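Local coordinates for protein porin (Rhodobacter blasticus, PDB 3PRN) that forms trimeric channels in the bacterial outer membrane that let small hydrophilic solutes, up to about 0.6 kDa, diffuse through passively, at residues Gln43-Gly48 against Thr73-Val78; Asp86-Ser91 against Tyr145-Asp150; Val92-Asp97 against Met174-Ala179; Ala205-Leu210 against Tyr227-Phe232. The protein carries 1 engineered substitution. One frame throughout, in Å; residues are numbered along the deposited sequence. Where two conformers were deposited one is given.

Contact 1 of 4, residues Gln43-Gly48 against Thr73-Val78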
# COMPACT_ATOMS: atom_id res chain seq x y z
N GLN A 43 -20.94 13.94 -20.25
CA GLN A 43 -22.35 13.60 -20.17
C GLN A 43 -22.82 13.88 -18.74
O GLN A 43 -23.99 13.73 -18.42
CB GLN A 43 -22.53 12.11 -20.48
CG GLN A 43 -21.77 11.69 -21.73
CD GLN A 43 -22.42 12.27 -22.97
OE1 GLN A 43 -23.65 12.24 -23.07
NE2 GLN A 43 -21.68 12.80 -23.92
N GLY A 44 -21.91 14.24 -17.82
CA GLY A 44 -22.34 14.49 -16.44
C GLY A 44 -22.36 13.22 -15.56
O GLY A 44 -22.95 13.26 -14.45
N VAL A 45 -21.88 12.09 -16.03
CA VAL A 45 -21.81 10.86 -15.23
C VAL A 45 -20.40 10.78 -14.66
O VAL A 45 -19.47 10.88 -15.46
CB VAL A 45 -22.05 9.61 -16.10
CG1 VAL A 45 -22.04 8.35 -15.22
CG2 VAL A 45 -23.41 9.78 -16.78
N THR A 46 -20.22 10.67 -13.36
CA THR A 46 -18.88 10.54 -12.80
C THR A 46 -18.69 9.08 -12.37
O THR A 46 -19.62 8.48 -11.83
CB THR A 46 -18.76 11.44 -11.55
OG1 THR A 46 -18.84 12.78 -12.00
CG2 THR A 46 -17.41 11.24 -10.85
N PHE A 47 -17.53 8.51 -12.61
CA PHE A 47 -17.15 7.18 -12.18
C PHE A 47 -16.02 7.34 -11.14
O PHE A 47 -15.17 8.22 -11.30
CB PHE A 47 -16.65 6.24 -13.27
CG PHE A 47 -17.73 5.98 -14.31
CD1 PHE A 47 -17.97 6.91 -15.30
CD2 PHE A 47 -18.48 4.80 -14.24
CE1 PHE A 47 -18.98 6.65 -16.24
CE2 PHE A 47 -19.45 4.55 -15.19
CZ PHE A 47 -19.71 5.49 -16.19
N GLY A 48 -16.06 6.54 -10.09
CA GLY A 48 -15.02 6.63 -9.07
C GLY A 48 -14.71 5.27 -8.46
O GLY A 48 -15.47 4.29 -8.49
N THR A 73 -20.88 5.15 -9.42
CA THR A 73 -21.26 5.92 -10.59
C THR A 73 -22.32 6.93 -10.10
O THR A 73 -23.22 6.46 -9.35
CB THR A 73 -21.85 5.10 -11.74
OG1 THR A 73 -23.19 4.70 -11.39
CG2 THR A 73 -21.04 3.84 -11.98
N SER A 74 -22.13 8.19 -10.37
CA SER A 74 -23.02 9.25 -9.95
C SER A 74 -23.56 10.02 -11.14
O SER A 74 -22.83 10.30 -12.11
CB SER A 74 -22.39 10.40 -9.14
OG SER A 74 -21.96 9.92 -7.88
N TYR A 75 -24.81 10.39 -11.02
CA TYR A 75 -25.51 11.14 -12.06
C TYR A 75 -26.76 11.80 -11.47
O TYR A 75 -27.59 11.10 -10.92
CB TYR A 75 -25.94 10.19 -13.17
CG TYR A 75 -26.68 10.91 -14.29
CD1 TYR A 75 -26.03 11.93 -14.99
CD2 TYR A 75 -28.00 10.56 -14.60
CE1 TYR A 75 -26.70 12.60 -16.01
CE2 TYR A 75 -28.67 11.23 -15.62
CZ TYR A 75 -28.02 12.25 -16.33
OH TYR A 75 -28.67 12.91 -17.32
N ASN A 76 -26.80 13.10 -11.54
CA ASN A 76 -27.98 13.88 -11.12
C ASN A 76 -28.43 13.61 -9.70
O ASN A 76 -29.66 13.36 -9.53
CB ASN A 76 -29.14 13.43 -12.04
CG ASN A 76 -29.51 14.36 -13.19
OD1 ASN A 76 -28.65 14.76 -13.96
ND2 ASN A 76 -30.78 14.69 -13.36
N GLY A 77 -27.52 13.64 -8.74
CA GLY A 77 -27.97 13.41 -7.35
C GLY A 77 -28.09 11.93 -7.01
O GLY A 77 -28.38 11.56 -5.85
N VAL A 78 -28.04 11.01 -7.96
CA VAL A 78 -28.15 9.59 -7.66
C VAL A 78 -26.75 8.96 -7.69
O VAL A 78 -25.97 9.19 -8.63
CB VAL A 78 -29.02 8.86 -8.70
CG1 VAL A 78 -29.12 7.38 -8.37
CG2 VAL A 78 -30.43 9.47 -8.73
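Tyr75 meets Val45 through ring atom CD1, which lies 3.8 Å from CG2 of Val45, the two side chains running obliquely to one another. The contact lies at the end of an antiparallel strand pair of the porin barrel, where the chain around Gly44 is still loop before strand 46-56. Gly44 O lies at the edge of the same ring, in its plane, 3.4 Å from Tyr75 CD1. Tyr75 CG is anti to the backbone N (chi1 180°) and beside the carbonyl carbon, which starts the side chain toward the loop at 43-45.

Further along, the pairing becomes regular. Strands 46-48 and 73-75 approach to 4.9 Å with their directions at 158°. Thr46 and Ser74 form a hydrogen-bonded antiparallel pair: Thr46 N donates to Ser74 O and Ser74 N to Thr46 O, each at 2.9 Å. Phe47 and Thr73 follow as a non-hydrogen-bonded pair with their side chains side by side. The faces alternate accordingly. The one bearing Phe47 and Thr73 is turned to the trimer interface, where the Phe47 ring meets that of Phe287 of a neighbouring subunit and Thr73 packs on Phe10 of that subunit; Thr46 and Ser74 occupy the other face.

The strand 70-75 is joined to 78-83 by a type I' turn from Tyr75 to Val78, a tight reversal of the kind that links porin strands at the periplasmic end. It is closed by Tyr75 N to Val78 O at 2.9 Å and by Val78 N to Tyr75 O at 3.0 Å. Beside it, the hydroxyl OG of Ser74 is hydrogen-bonded to OG1 of Thr79.

Contact 2 of 4, residues Asp86-Ser91 against Tyr145-Asp150; sequences DTAFDS and YLSYVD
The Tyr145 ring carries Ser91 on one face: the carbonyl carbon of Ser91 stands 4.1 Å above the ring plane, offset toward the rim. Ser91 CB comes to 3.7 Å from Tyr145 CD2. At the far end of the ring the hydroxyl is hydrogen-bonded to Asp169 OD2, which ties the aromatic to the next strand.

Ala88 sits over the base of that side chain, its CB 3.9 Å from Tyr145 CB. Its backbone N donates to Ser147 OG over 2.9 Å in a nearly straight bond, 170° at the hydrogen. Ser147 OG is placed for this by a chi1 of 54°, between its own N and carbonyl carbon. A strand hydroxyl thus occupies the first N-H of the short helix 88-91. Thr87, at the N-cap position, sends its OG1 to Phe115 O, while the Thr87 and Val149 side chains cross at about a right angle, CG2 of Thr87 3.9 Å from CG2 of Val149. Ser91 OG turns back to Thr87 O at 2.8 Å, from 37° above the carbonyl plane.

A short helix fastened to the inner wall by inward-pointing, alternate strand residues is the arrangement of the porin loop that folds into the barrel and narrows it to the pore eyelet.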
# COMPACT_ATOMS: atom_id res chain seq x y z
N ASP A 86 -20.77 1.68 1.63
CA ASP A 86 -21.36 2.30 2.79
C ASP A 86 -22.82 1.82 2.87
O ASP A 86 -23.55 1.82 1.87
CB ASP A 86 -21.37 3.85 2.68
CG ASP A 86 -19.95 4.35 2.90
OD1 ASP A 86 -19.40 4.21 4.06
OD2 ASP A 86 -19.30 4.87 1.93
N THR A 87 -23.22 1.39 4.05
CA THR A 87 -24.57 0.85 4.26
C THR A 87 -25.53 1.88 4.86
O THR A 87 -25.17 2.92 5.42
CB THR A 87 -24.52 -0.34 5.23
OG1 THR A 87 -23.98 0.08 6.47
CG2 THR A 87 -23.67 -1.49 4.71
N ALA A 88 -26.82 1.59 4.65
CA ALA A 88 -27.83 2.56 5.10
C ALA A 88 -27.81 2.86 6.58
O ALA A 88 -27.79 4.04 7.00
CB ALA A 88 -29.20 2.08 4.63
N PHE A 89 -27.71 1.85 7.43
CA PHE A 89 -27.77 2.10 8.88
C PHE A 89 -26.54 2.88 9.35
O PHE A 89 -26.60 3.62 10.35
CB PHE A 89 -27.85 0.74 9.60
CG PHE A 89 -28.37 0.80 11.02
CD1 PHE A 89 -29.76 0.89 11.24
CD2 PHE A 89 -27.52 0.76 12.10
CE1 PHE A 89 -30.26 0.93 12.55
CE2 PHE A 89 -28.00 0.82 13.42
CZ PHE A 89 -29.38 0.91 13.62
N ASP A 90 -25.43 2.72 8.62
CA ASP A 90 -24.20 3.41 9.00
C ASP A 90 -24.15 4.79 8.36
O ASP A 90 -23.38 5.60 8.87
CB ASP A 90 -22.99 2.56 8.59
CG ASP A 90 -21.64 3.05 9.16
OD1 ASP A 90 -21.47 3.15 10.36
OD2 ASP A 90 -20.71 3.34 8.37
N SER A 91 -24.92 5.06 7.30
CA SER A 91 -24.76 6.38 6.68
C SER A 91 -25.79 7.44 7.03
O SER A 91 -25.51 8.60 6.78
CB SER A 91 -24.86 6.17 5.14
OG SER A 91 -23.81 5.27 4.75
N TYR A 145 -31.26 6.34 1.49
CA TYR A 145 -30.19 5.36 1.39
C TYR A 145 -30.73 3.95 1.32
O TYR A 145 -31.57 3.59 2.15
CB TYR A 145 -29.22 5.40 2.55
CG TYR A 145 -28.77 6.74 3.05
CD1 TYR A 145 -29.64 7.51 3.80
CD2 TYR A 145 -27.51 7.26 2.75
CE1 TYR A 145 -29.26 8.75 4.26
CE2 TYR A 145 -27.11 8.53 3.20
CZ TYR A 145 -27.99 9.24 3.96
OH TYR A 145 -27.67 10.48 4.49
N LEU A 146 -30.23 3.12 0.43
CA LEU A 146 -30.60 1.75 0.33
C LEU A 146 -29.34 0.88 0.24
O LEU A 146 -28.44 1.31 -0.50
CB LEU A 146 -31.39 1.47 -0.97
CG LEU A 146 -32.90 1.76 -0.79
CD1 LEU A 146 -33.33 2.75 -1.83
CD2 LEU A 146 -33.65 0.44 -0.90
N SER A 147 -29.27 -0.22 0.95
CA SER A 147 -28.03 -1.01 0.75
C SER A 147 -28.40 -2.48 0.81
O SER A 147 -29.36 -2.86 1.52
CB SER A 147 -26.96 -0.64 1.76
OG SER A 147 -27.46 -0.74 3.10
N TYR A 148 -27.68 -3.27 0.04
CA TYR A 148 -27.87 -4.73 0.02
C TYR A 148 -26.50 -5.38 0.10
O TYR A 148 -25.61 -5.03 -0.73
CB TYR A 148 -28.61 -5.08 -1.29
CG TYR A 148 -28.53 -6.55 -1.61
CD1 TYR A 148 -29.39 -7.47 -1.01
CD2 TYR A 148 -27.58 -6.99 -2.51
CE1 TYR A 148 -29.28 -8.84 -1.32
CE2 TYR A 148 -27.46 -8.34 -2.85
CZ TYR A 148 -28.32 -9.24 -2.22
OH TYR A 148 -28.17 -10.58 -2.56
N VAL A 149 -26.25 -6.20 1.10
CA VAL A 149 -24.92 -6.78 1.23
C VAL A 149 -25.02 -8.30 1.23
O VAL A 149 -25.79 -8.90 1.99
CB VAL A 149 -24.25 -6.32 2.55
CG1 VAL A 149 -22.87 -6.99 2.69
CG2 VAL A 149 -24.09 -4.82 2.64
N ASP A 150 -24.29 -8.93 0.33
CA ASP A 150 -24.24 -10.42 0.33
C ASP A 150 -22.86 -10.75 0.86
O ASP A 150 -21.85 -10.42 0.22
CB ASP A 150 -24.43 -10.83 -1.12
CG ASP A 150 -24.42 -12.35 -1.30
OD1 ASP A 150 -23.97 -13.05 -0.41
OD2 ASP A 150 -24.82 -12.79 -2.40

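Contact 3 of 4, residues Val92-Asp97 against Met174-Ala179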
# COMPACT_ATOMS: atom_id res chain seq x y z
N VAL A 92 -26.94 7.11 7.60
CA VAL A 92 -27.94 8.08 7.94
C VAL A 92 -27.38 9.14 8.90
O VAL A 92 -26.44 8.87 9.67
CB VAL A 92 -29.13 7.60 8.83
CG1 VAL A 92 -30.42 7.39 8.04
CG2 VAL A 92 -28.85 6.28 9.54
N ALA A 93 -27.99 10.31 8.87
CA ALA A 93 -27.61 11.40 9.77
C ALA A 93 -28.13 11.08 11.21
O ALA A 93 -28.96 10.19 11.41
CB ALA A 93 -28.24 12.72 9.30
N LEU A 94 -27.54 11.80 12.16
CA LEU A 94 -27.90 11.85 13.54
C LEU A 94 -27.46 10.67 14.39
O LEU A 94 -27.18 10.87 15.59
CB LEU A 94 -29.43 12.05 13.70
CG LEU A 94 -30.04 13.29 13.00
CD1 LEU A 94 -31.55 13.35 13.28
CD2 LEU A 94 -29.34 14.58 13.45
N THR A 95 -27.38 9.49 13.82
CA THR A 95 -27.17 8.26 14.61
C THR A 95 -25.86 8.27 15.35
O THR A 95 -25.73 7.58 16.39
CB THR A 95 -27.43 7.06 13.70
OG1 THR A 95 -27.54 5.82 14.43
CG2 THR A 95 -26.23 6.86 12.73
N TYR A 96 -24.80 8.99 14.92
CA TYR A 96 -23.55 9.00 15.66
C TYR A 96 -23.27 10.33 16.32
O TYR A 96 -22.16 10.55 16.85
CB TYR A 96 -22.36 8.70 14.68
CG TYR A 96 -22.44 7.28 14.12
CD1 TYR A 96 -22.43 6.20 15.00
CD2 TYR A 96 -22.47 7.04 12.75
CE1 TYR A 96 -22.47 4.88 14.56
CE2 TYR A 96 -22.59 5.74 12.27
CZ TYR A 96 -22.53 4.68 13.18
OH TYR A 96 -22.62 3.42 12.71
N ASP A 97 -24.22 11.26 16.36
CA ASP A 97 -23.97 12.61 16.89
C ASP A 97 -23.79 12.74 18.35
O ASP A 97 -23.41 13.86 18.78
CB ASP A 97 -25.05 13.59 16.42
CG ASP A 97 -24.95 13.91 14.95
OD1 ASP A 97 -24.05 13.45 14.23
OD2 ASP A 97 -25.78 14.64 14.42
N MET A 174 -33.38 24.34 11.59
CA MET A 174 -33.59 24.07 12.98
C MET A 174 -33.89 22.66 13.45
O MET A 174 -33.51 22.31 14.58
CB MET A 174 -34.82 24.96 13.41
CG MET A 174 -34.42 26.42 13.58
SD MET A 174 -35.73 27.54 13.05
CE MET A 174 -34.94 28.37 11.65
N ILE A 175 -34.64 21.87 12.70
CA ILE A 175 -35.01 20.51 13.06
C ILE A 175 -34.39 19.50 12.09
O ILE A 175 -34.31 19.78 10.91
CB ILE A 175 -36.54 20.35 12.99
CG1 ILE A 175 -37.17 21.23 14.10
CG2 ILE A 175 -37.01 18.93 13.11
CD1 ILE A 175 -38.53 21.77 13.63
N SER A 176 -34.06 18.31 12.58
CA SER A 176 -33.63 17.21 11.74
C SER A 176 -34.28 15.92 12.27
O SER A 176 -34.40 15.74 13.46
CB SER A 176 -32.12 16.96 11.68
OG SER A 176 -31.36 18.13 11.65
N LEU A 177 -34.69 15.12 11.31
CA LEU A 177 -35.29 13.84 11.56
C LEU A 177 -34.55 12.76 10.74
O LEU A 177 -34.13 13.04 9.64
CB LEU A 177 -36.74 13.80 11.12
CG LEU A 177 -37.65 14.86 11.80
CD1 LEU A 177 -38.95 14.89 10.99
CD2 LEU A 177 -37.92 14.50 13.24
N ALA A 178 -34.50 11.54 11.28
CA ALA A 178 -33.79 10.47 10.57
C ALA A 178 -34.38 9.14 11.04
O ALA A 178 -34.81 9.02 12.18
CB ALA A 178 -32.30 10.54 10.88
N ALA A 179 -34.39 8.17 10.16
CA ALA A 179 -34.91 6.85 10.53
C ALA A 179 -34.18 5.83 9.65
O ALA A 179 -33.77 6.16 8.50
CB ALA A 179 -36.41 6.85 10.26
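Leu94 O accepts two hydrogen bonds, one at 3.1 Å from the N of Asp97, which closes a type I turn from Leu94 to Asp97, and one from Asn211 ND2. With its carbonyl held in this way, Leu94 does most of the touching through its side chain. A chi2 of -179° carries CD1 anti to CA. That methyl lies across the strand, 3.7 Å from Ser176 O and 3.8 Å from Ala178 CB, while CD2 approaches Ser176 CB to 4.1 Å. The hydroxyl of Ser176 is hydrogen-bonded to Ser171 OG.

Next to Leu94, the methyl of Ala178 comes up to the backbone of the loop, its CB 3.4 Å from Ala93 O. That oxygen also receives Thr95 N in a weak bond of 3.0 Å within the loop, and Ala93 N is held by Asp169 OD2. At the other end, Val92 sets its CG1 3.6 Å from Ala179 O. What crosses between the two segments is thus van der Waals contact. Ser176 and Ala178 point to the loop and Leu177 away from it, the alternation of a barrel strand with one face to the lumen and the other on the outer surface.

The loop segment comes directly after helix 88-91 and runs over several strands of the wall at once. Val92 rests on Ala167 and Asp169 of strand 163-171, and Leu94 reaches past strand 175-183 to Ala199 of strand 193-200 and to Tyr227 of strand 223-232.

Contact 4 of 4, residues Ala205-Leu210 against Tyr227-Phe232; sequences AGTVGL and YGNYAF
Strands 206-210 and 227-232 run antiparallel, 4.7 Å apart at closest with directions 173° apart. They are joined by five backbone hydrogen bonds, such as Gly209 N to Tyr227 O at 2.9 Å and Ala231 N to Ala205 O at 2.9 Å, making a regular hairpin of the porin barrel.

On the face carrying Thr207 and Asn229, the Tyr227 ring folds over Gly209: Gly209 CA stands 4.0 Å from the ring centroid and 27° off its normal, a CH-pi contact. Gly209 N lies above the centre of the same face. The first torsion sets Tyr227 CG between its backbone N and carbonyl carbon, from where the end of the ring comes nearer to Gly209. The Thr207 CG2 to Asn229 ND2 approach of 2.9 Å is too short for a methyl and an amide, so the placing of those groups is doubtful.

Tyr230 repeats the theme on the opposite face. Ala205 CB lies over its ring, 4.3 Å from the centroid and 23° off the normal, and Gly206 CA is 3.6 Å from Tyr230 CD1.

Cohesion here is therefore divided: a ladder of backbone hydrogen bonds fixes the register, while a tyrosine ring on each face is covered by a small residue, Gly209 at Tyr227 and Ala205 at Tyr230.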
# COMPACT_ATOMS: atom_id res chain seq x y z
N ALA A 205 -25.77 28.11 18.07
CA ALA A 205 -24.69 27.55 18.91
C ALA A 205 -24.96 26.20 19.58
O ALA A 205 -24.01 25.48 19.91
CB ALA A 205 -24.38 28.50 20.06
N GLY A 206 -26.21 25.86 19.86
CA GLY A 206 -26.48 24.60 20.52
C GLY A 206 -27.37 23.66 19.75
O GLY A 206 -28.14 24.05 18.87
N THR A 207 -27.28 22.37 20.13
CA THR A 207 -28.17 21.37 19.53
C THR A 207 -28.53 20.33 20.59
O THR A 207 -27.71 20.02 21.46
CB THR A 207 -27.70 20.87 18.18
OG1 THR A 207 -27.82 19.46 18.06
CG2 THR A 207 -26.31 21.28 17.79
N VAL A 208 -29.74 19.79 20.60
CA VAL A 208 -30.15 18.77 21.54
C VAL A 208 -30.85 17.71 20.69
O VAL A 208 -31.59 18.07 19.76
CB VAL A 208 -31.06 19.27 22.66
CG1 VAL A 208 -32.36 19.85 22.10
CG2 VAL A 208 -31.35 18.16 23.65
N GLY A 209 -30.59 16.44 20.98
CA GLY A 209 -31.21 15.41 20.18
C GLY A 209 -31.50 14.16 21.04
O GLY A 209 -31.09 13.98 22.18
N LEU A 210 -32.27 13.30 20.44
CA LEU A 210 -32.76 12.08 20.99
C LEU A 210 -32.77 11.02 19.91
O LEU A 210 -33.49 11.16 18.94
CB LEU A 210 -34.20 12.33 21.49
CG LEU A 210 -34.89 11.20 22.22
CD1 LEU A 210 -34.27 11.01 23.60
CD2 LEU A 210 -36.37 11.60 22.40
N TYR A 227 -28.65 13.54 23.84
CA TYR A 227 -27.37 14.23 23.82
C TYR A 227 -27.51 15.70 23.46
O TYR A 227 -28.54 16.14 22.95
CB TYR A 227 -26.42 13.59 22.75
CG TYR A 227 -26.91 13.83 21.33
CD1 TYR A 227 -27.89 12.99 20.82
CD2 TYR A 227 -26.46 14.86 20.52
CE1 TYR A 227 -28.40 13.12 19.54
CE2 TYR A 227 -26.97 15.03 19.23
CZ TYR A 227 -27.93 14.17 18.75
OH TYR A 227 -28.51 14.30 17.49
N GLY A 228 -26.44 16.43 23.70
CA GLY A 228 -26.45 17.84 23.36
C GLY A 228 -25.04 18.39 23.21
O GLY A 228 -24.07 17.81 23.71
N ASN A 229 -24.94 19.52 22.52
CA ASN A 229 -23.61 20.13 22.38
C ASN A 229 -23.81 21.65 22.25
O ASN A 229 -24.88 22.11 21.82
CB ASN A 229 -22.79 19.61 21.23
CG ASN A 229 -23.61 19.56 19.95
OD1 ASN A 229 -24.00 18.45 19.55
ND2 ASN A 229 -23.89 20.72 19.36
N TYR A 230 -22.78 22.35 22.66
CA TYR A 230 -22.84 23.81 22.63
C TYR A 230 -21.48 24.41 22.29
O TYR A 230 -20.49 24.04 22.92
CB TYR A 230 -23.32 24.22 24.04
CG TYR A 230 -23.84 25.64 24.04
CD1 TYR A 230 -25.15 25.90 23.65
CD2 TYR A 230 -23.02 26.69 24.43
CE1 TYR A 230 -25.64 27.20 23.65
CE2 TYR A 230 -23.50 27.99 24.43
CZ TYR A 230 -24.81 28.23 24.04
OH TYR A 230 -25.29 29.53 24.05
N ALA A 231 -21.47 25.33 21.33
CA ALA A 231 -20.23 25.97 20.90
C ALA A 231 -20.07 27.38 21.43
O ALA A 231 -20.98 28.20 21.30
CB ALA A 231 -20.24 26.00 19.36
N PHE A 232 -18.96 27.65 22.06
CA PHE A 232 -18.54 28.91 22.62
C PHE A 232 -17.29 29.36 21.82
O PHE A 232 -16.16 29.11 22.29
CB PHE A 232 -18.03 28.73 24.05
CG PHE A 232 -18.97 28.20 25.06
CD1 PHE A 232 -20.02 29.00 25.53
CD2 PHE A 232 -18.79 26.93 25.60
CE1 PHE A 232 -20.89 28.54 26.50
CE2 PHE A 232 -19.68 26.46 26.57
CZ PHE A 232 -20.73 27.26 27.02

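All four contacts belong to one closed antiparallel barrel. Contacts 1 and 4 are strand pairings within its wall, their centres about 35 Å apart. Contacts 2 and 3, centres about 16 Å apart, hold consecutive parts of a loop inside the barrel against strands 142-150 and 175-183, consistent with the inward-folded loop that constricts the channel in porins. They also touch directly: Asp90 OD1 and Tyr96 OH, 2.6 Å apart, form a probable hydrogen bond between two residues of that loop. Contact 3 also touches contact 4, centres about 13 Å apart: Asp97 O lies 3.7 Å from Tyr227 CD2. Contact 1 stands separate, at the trimer interface, about 9 Å from contact 2 between nearest atoms.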